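Local coordinates for mandelate racemase/muconate lactonizing enzyme (Roseovarius nubinhibens, PDB 2QDD) that is of unknown specific function but belongs to the magnesium-dependent enolase superfamily and probably abstracts a proton alpha to a carboxylate, at the interface of chains A and B and the interface of chains A and C. Residues are numbered along the deposited sequence; one frame, centred on the assembly and turned at random. Chains: chain A/B/C, Mandelate racemase/muconate lactonizing enzyme.

Contact 1: the interface of chains A and B. Residues chain A 218, 287-288, 290, 316; chain B 202-205, 228.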
loop_
_atom_site.group_PDB
_atom_site.type_symbol
_atom_site.label_atom_id
_atom_site.label_comp_id
_atom_site.label_asym_id
_atom_site.label_seq_id
_atom_site.Cartn_x
_atom_site.Cartn_y
_atom_site.Cartn_z
ATOM N N TRP A 218 17.150 17.434 15.582
ATOM C CA TRP A 218 16.555 16.200 16.109
ATOM C C TRP A 218 15.379 16.433 17.046
ATOM O O TRP A 218 15.442 17.282 17.936
ATOM C CB TRP A 218 17.601 15.404 16.882
ATOM C CG TRP A 218 18.514 14.551 16.056
ATOM C CD1 TRP A 218 19.848 14.753 15.841
ATOM C CD2 TRP A 218 18.179 13.334 15.378
ATOM N NE1 TRP A 218 20.359 13.753 15.055
ATOM C CE2 TRP A 218 19.360 12.864 14.761
ATOM C CE3 TRP A 218 16.996 12.600 15.225
ATOM C CZ2 TRP A 218 19.394 11.691 14.010
ATOM C CZ3 TRP A 218 17.028 11.435 14.467
ATOM C CH2 TRP A 218 18.217 10.996 13.865
ATOM N N VAL A 287 20.742 -0.216 8.071
ATOM C CA VAL A 287 19.672 0.608 7.494
ATOM C C VAL A 287 19.983 2.104 7.573
ATOM O O VAL A 287 19.196 2.944 7.120
ATOM C CB VAL A 287 18.267 0.285 8.113
ATOM C CG1 VAL A 287 17.926 -1.182 7.939
ATOM C CG2 VAL A 287 18.192 0.668 9.585
ATOM N N GLY A 288 21.136 2.424 8.154
ATOM C CA GLY A 288 21.655 3.786 8.176
ATOM C C GLY A 288 21.052 4.665 9.252
ATOM O O GLY A 288 20.959 5.875 9.077
ATOM N N GLN A 290 21.123 6.596 12.870
ATOM C CA GLN A 290 22.068 7.163 13.823
ATOM C C GLN A 290 21.544 6.958 15.238
ATOM O O GLN A 290 20.347 7.044 15.466
ATOM C CB GLN A 290 22.267 8.642 13.533
ATOM C CG GLN A 290 23.090 8.911 12.290
ATOM C CD GLN A 290 23.553 10.342 12.215
ATOM O OE1 GLN A 290 22.760 11.271 12.365
ATOM N NE2 GLN A 290 24.844 10.533 11.988
ATOM N N ALA A 316 29.992 6.963 11.970
ATOM C CA ALA A 316 28.894 7.580 11.215
ATOM C C ALA A 316 27.512 7.302 11.807
ATOM O O ALA A 316 26.571 8.060 11.582
ATOM C CB ALA A 316 28.941 7.151 9.759
ATOM N N THR B 202 23.940 10.157 6.068
ATOM C CA THR B 202 22.860 9.275 6.528
ATOM C C THR B 202 21.534 10.004 6.268
ATOM O O THR B 202 21.550 11.224 6.046
ATOM C CB THR B 202 23.013 8.949 8.032
ATOM O OG1 THR B 202 23.274 10.155 8.764
ATOM C CG2 THR B 202 24.135 7.928 8.258
ATOM N N PRO B 203 20.393 9.272 6.254
ATOM C CA PRO B 203 19.091 9.940 6.088
ATOM C C PRO B 203 18.842 11.135 7.010
ATOM O O PRO B 203 18.288 12.135 6.562
ATOM C CB PRO B 203 18.085 8.822 6.372
ATOM C CG PRO B 203 18.785 7.593 5.957
ATOM C CD PRO B 203 20.229 7.807 6.341
ATOM N N ALA B 204 19.279 11.033 8.265
ATOM C CA ALA B 204 19.129 12.097 9.262
ATOM C C ALA B 204 19.802 13.410 8.872
ATOM O O ALA B 204 19.207 14.483 9.002
ATOM C CB ALA B 204 19.673 11.626 10.587
ATOM N N ILE B 205 21.044 13.319 8.409
ATOM C CA ILE B 205 21.810 14.497 7.996
ATOM C C ILE B 205 21.211 15.092 6.725
ATOM O O ILE B 205 21.021 16.300 6.646
ATOM C CB ILE B 205 23.328 14.181 7.823
ATOM C CG1 ILE B 205 23.951 13.798 9.170
ATOM C CG2 ILE B 205 24.079 15.385 7.263
ATOM C CD1 ILE B 205 25.199 12.922 9.057
ATOM N N GLN B 228 17.354 4.109 1.648
ATOM C CA GLN B 228 17.682 5.316 2.383
ATOM C C GLN B 228 17.397 6.561 1.548
ATOM O O GLN B 228 16.899 7.559 2.067
ATOM C CB GLN B 228 19.148 5.285 2.800
ATOM C CG GLN B 228 19.447 4.414 4.001
ATOM C CD GLN B 228 20.936 4.261 4.244
ATOM O OE1 GLN B 228 21.696 5.223 4.144
ATOM N NE2 GLN B 228 21.360 3.044 4.561
HETATM O O HOH W 1 20.029 8.418 9.712
#
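A:Gly288 turns the chain with positive phi (81°, psi 29°) between helix 274-287 and strand 290-293, and B:Thr202, with an extended backbone, leads into helix 203-210. Both segments belong to the C-terminal barrel domain of the mandelate racemase/muconate lactonizing family. The patch is a barrel-to-barrel contact in the deposited octamer, and the structure alone does not show that it forms in solution. No direct polar bond crosses it. Water 1 makes the link instead. It lies 2.8 Å from the carbonyl O of A:Gly288 and 3.1 Å from the backbone N of B:Ala204, in the first turn of helix 203-210. The methyl CB of B:Ala204 meets the benzo part of the A:Trp218 indole, 3.4 Å from CZ2. The amide oxygen OE1 of A:Gln290 lies in the indole plane at the ring edge, and is 3.6 Å from CB of B:Ala204. The A:Gln290 side chain is extended beyond CG and crosses B:Thr202 and B:Ile205 at about a right angle. Within chain A, NE2 of A:Gln290 donates to the carbonyl O of A:Ala316 at 3.0 Å. This bond is nearly straight, 175° at H, and lies in both the carbonyl and amide planes, so it should fix the amide's rotation. B:Thr202 OG1 touches the amide carbon CD of A:Gln290 at 3.5 Å, a contact without a hydrogen bond. The tip CD1 of B:Ile205 lies near NE2 of A:Gln290. Farther along, the extended B:Gln228 lays its amide beside the end of helix 274-287, with NE2 3.4 Å from the O of A:Val287, also unbonded.

Contact 2: the interface of chains A and C. Residues chain A 125, 127-130, 282, 312, 314; chain C 84-88, 91.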
loop_
_atom_site.group_PDB
_atom_site.type_symbol
_atom_site.label_atom_id
_atom_site.label_comp_id
_atom_site.label_asym_id
_atom_site.label_seq_id
_atom_site.Cartn_x
_atom_site.Cartn_y
_atom_site.Cartn_z
ATOM N N GLN A 125 35.676 -5.053 22.284
ATOM C CA GLN A 125 36.318 -5.908 21.286
ATOM C C GLN A 125 35.477 -7.125 20.919
ATOM O O GLN A 125 35.434 -7.531 19.752
ATOM C CB GLN A 125 37.705 -6.342 21.752
ATOM C CG GLN A 125 38.517 -7.040 20.674
ATOM C CD GLN A 125 40.003 -6.768 20.783
ATOM O OE1 GLN A 125 40.642 -6.358 19.813
ATOM N NE2 GLN A 125 40.563 -7.000 21.962
ATOM N N LEU A 127 32.332 -7.049 20.986
ATOM C CA LEU A 127 31.293 -6.409 20.194
ATOM C C LEU A 127 31.791 -5.886 18.844
ATOM O O LEU A 127 31.012 -5.373 18.047
ATOM C CB LEU A 127 30.614 -5.304 21.012
ATOM C CG LEU A 127 29.848 -5.846 22.224
ATOM C CD1 LEU A 127 29.638 -4.782 23.287
ATOM C CD2 LEU A 127 28.531 -6.491 21.811
ATOM N N GLY A 128 33.090 -6.021 18.597
ATOM C CA GLY A 128 33.641 -5.933 17.249
ATOM C C GLY A 128 34.410 -4.659 16.961
ATOM O O GLY A 128 34.865 -4.458 15.838
ATOM N N GLY A 129 34.557 -3.798 17.968
ATOM C CA GLY A 129 35.223 -2.503 17.793
ATOM C C GLY A 129 36.734 -2.614 17.672
ATOM O O GLY A 129 37.335 -3.540 18.220
ATOM N N GLU A 130 37.346 -1.671 16.958
ATOM C CA GLU A 130 38.802 -1.649 16.775
ATOM C C GLU A 130 39.572 -1.102 17.971
ATOM O O GLU A 130 40.735 -1.446 18.175
ATOM C CB GLU A 130 39.199 -0.869 15.514
ATOM C CG GLU A 130 38.738 0.588 15.451
ATOM C CD GLU A 130 39.575 1.439 14.500
ATOM O OE1 GLU A 130 39.059 2.475 14.029
ATOM O OE2 GLU A 130 40.745 1.077 14.225
ATOM N N ASP A 282 23.395 -3.501 15.152
ATOM C CA ASP A 282 23.792 -4.013 13.849
ATOM C C ASP A 282 22.715 -3.805 12.781
ATOM O O ASP A 282 23.033 -3.510 11.628
ATOM C CB ASP A 282 24.134 -5.504 13.959
ATOM C CG ASP A 282 25.466 -5.761 14.683
ATOM O OD1 ASP A 282 26.181 -4.795 15.059
ATOM O OD2 ASP A 282 25.802 -6.949 14.866
ATOM N N SER A 312 32.083 0.550 20.200
ATOM C CA SER A 312 32.221 -0.435 19.124
ATOM C C SER A 312 31.336 -0.127 17.907
ATOM O O SER A 312 31.406 -0.821 16.891
ATOM C CB SER A 312 31.903 -1.829 19.663
ATOM O OG SER A 312 30.570 -1.883 20.143
ATOM N N PRO A 314 30.259 2.024 14.684
ATOM C CA PRO A 314 30.867 2.889 13.652
ATOM C C PRO A 314 30.576 4.379 13.840
ATOM O O PRO A 314 29.460 4.752 14.218
ATOM C CB PRO A 314 30.224 2.395 12.354
ATOM C CG PRO A 314 29.867 0.975 12.622
ATOM C CD PRO A 314 29.590 0.846 14.091
ATOM N N ARG C 84 40.890 -10.092 16.018
ATOM C CA ARG C 84 39.852 -10.340 17.020
ATOM C C ARG C 84 38.701 -9.340 16.894
ATOM O O ARG C 84 37.600 -9.597 17.383
ATOM C CB ARG C 84 40.426 -10.307 18.446
ATOM C CG ARG C 84 41.585 -11.276 18.704
ATOM C CD ARG C 84 42.377 -10.887 19.954
ATOM N NE ARG C 84 43.015 -9.572 19.849
ATOM C CZ ARG C 84 43.734 -8.996 20.814
ATOM N NH1 ARG C 84 43.927 -9.610 21.976
ATOM N NH2 ARG C 84 44.263 -7.796 20.616
ATOM N N SER C 85 38.965 -8.202 16.248
ATOM C CA SER C 85 37.965 -7.153 16.064
ATOM C C SER C 85 37.159 -7.369 14.779
ATOM O O SER C 85 37.389 -6.702 13.770
ATOM C CB SER C 85 38.642 -5.784 16.050
ATOM O OG SER C 85 39.063 -5.424 17.353
ATOM N N LEU C 86 36.211 -8.301 14.832
ATOM C CA LEU C 86 35.678 -8.949 13.631
ATOM C C LEU C 86 34.778 -8.061 12.784
ATOM O O LEU C 86 34.789 -8.161 11.560
ATOM C CB LEU C 86 34.918 -10.217 13.996
ATOM C CG LEU C 86 35.741 -11.419 14.446
ATOM C CD1 LEU C 86 34.784 -12.506 14.819
ATOM C CD2 LEU C 86 36.626 -11.888 13.325
ATOM N N ASP C 87 33.999 -7.206 13.440
ATOM C CA ASP C 87 33.141 -6.257 12.746
ATOM C C ASP C 87 33.969 -5.185 12.044
ATOM O O ASP C 87 33.685 -4.847 10.898
ATOM C CB ASP C 87 32.126 -5.633 13.710
ATOM C CG ASP C 87 31.103 -6.645 14.216
ATOM O OD1 ASP C 87 31.510 -7.706 14.737
ATOM O OD2 ASP C 87 29.888 -6.385 14.095
ATOM N N HIS C 88 35.003 -4.688 12.726
ATOM C CA HIS C 88 35.955 -3.746 12.134
ATOM C C HIS C 88 36.661 -4.299 10.900
ATOM O O HIS C 88 36.777 -3.600 9.896
ATOM C CB HIS C 88 36.982 -3.263 13.161
ATOM C CG HIS C 88 37.958 -2.268 12.613
ATOM N ND1 HIS C 88 39.311 -2.520 12.528
ATOM C CD2 HIS C 88 37.777 -1.021 12.117
ATOM C CE1 HIS C 88 39.920 -1.469 12.007
ATOM N NE2 HIS C 88 39.012 -0.548 11.748
ATOM N N ARG C 91 34.210 -4.193 8.118
ATOM C CA ARG C 91 34.063 -2.811 7.658
ATOM C C ARG C 91 35.170 -2.340 6.718
ATOM O O ARG C 91 34.876 -1.694 5.714
ATOM C CB ARG C 91 33.933 -1.853 8.829
ATOM C CG ARG C 91 32.587 -1.921 9.508
ATOM C CD ARG C 91 32.389 -0.751 10.457
ATOM N NE ARG C 91 33.092 -0.916 11.731
ATOM C CZ ARG C 91 32.624 -1.577 12.789
ATOM N NH1 ARG C 91 31.436 -2.172 12.751
ATOM N NH2 ARG C 91 33.353 -1.645 13.895
HETATM O O HOH W 2 34.809 -9.703 17.830
HETATM O O HOH W 3 31.314 -3.025 15.763
HETATM O O HOH W 4 28.306 -6.438 16.364
#
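The start of helix 86-96 of chain C, from the N-terminal capping domain of the family, packs with the turn before it on the loop at A:Gly128 and A:Gly129, after helix 123-126 of chain A. The carbonyl O of A:Gly128 accepts a hydrogen bond from the backbone N of C:His88 at 3.1 Å, in the carbonyl plane. C:Ser85 OG donates to the O of A:Gly129 at 2.7 Å, approaching from above the carbonyl plane. Its contact with OE1 of A:Gln125 is weak. C:His88 has CG anti to the backbone N (chi1 -178°), and the ring receives A:Glu130 over one face. CB of A:Glu130 sits 3.4 Å from the ring centroid. The A:Glu130 chain starts in the crowded position (chi1 58°) and then runs extended, so its carboxylate stacks over the NE2 end of the ring, the planes 17° apart. C:Arg91 bends at chi3. CD of A:Pro314 lies over the rim of one guanidinium face, and CG is 3.5 Å from NH1 of C:Arg91. The backbone of C:Asp87 and C:His88 lies against the other face. Water 3 sits in plane at the edge, bonded to NH1 and NH2, and relays them to the carbonyls of A:Ser312 and A:Leu127. The carboxylates of C:Asp87 and A:Asp282 point tip to tip, OD2 to OD1 4.1 Å, and water 4 bridges them. This closeness may raise the pKa of one. The patch and its two-fold twin join chains A and C as a symmetric pair in the deposited octamer.

The C-alpha centres of contact 1 and contact 2 lie about 20 Å apart. Chain A takes part in both, through different residues. Helix 274-287 is shared: its last residue, A:Val287, belongs to contact 1, and A:Asp282 lies in contact 2. The loop after helix 300-311 is shared too, with A:Ser312 and A:Pro314 in contact 2 and A:Ala316 in contact 1. Chain A thus meets two neighbours through adjoining parts of its surface. Contact 2 belongs to a two-fold interface, whereas the A-B interface is not an exact two-fold. Together they could extend pairs into the deposited eight-chain assembly.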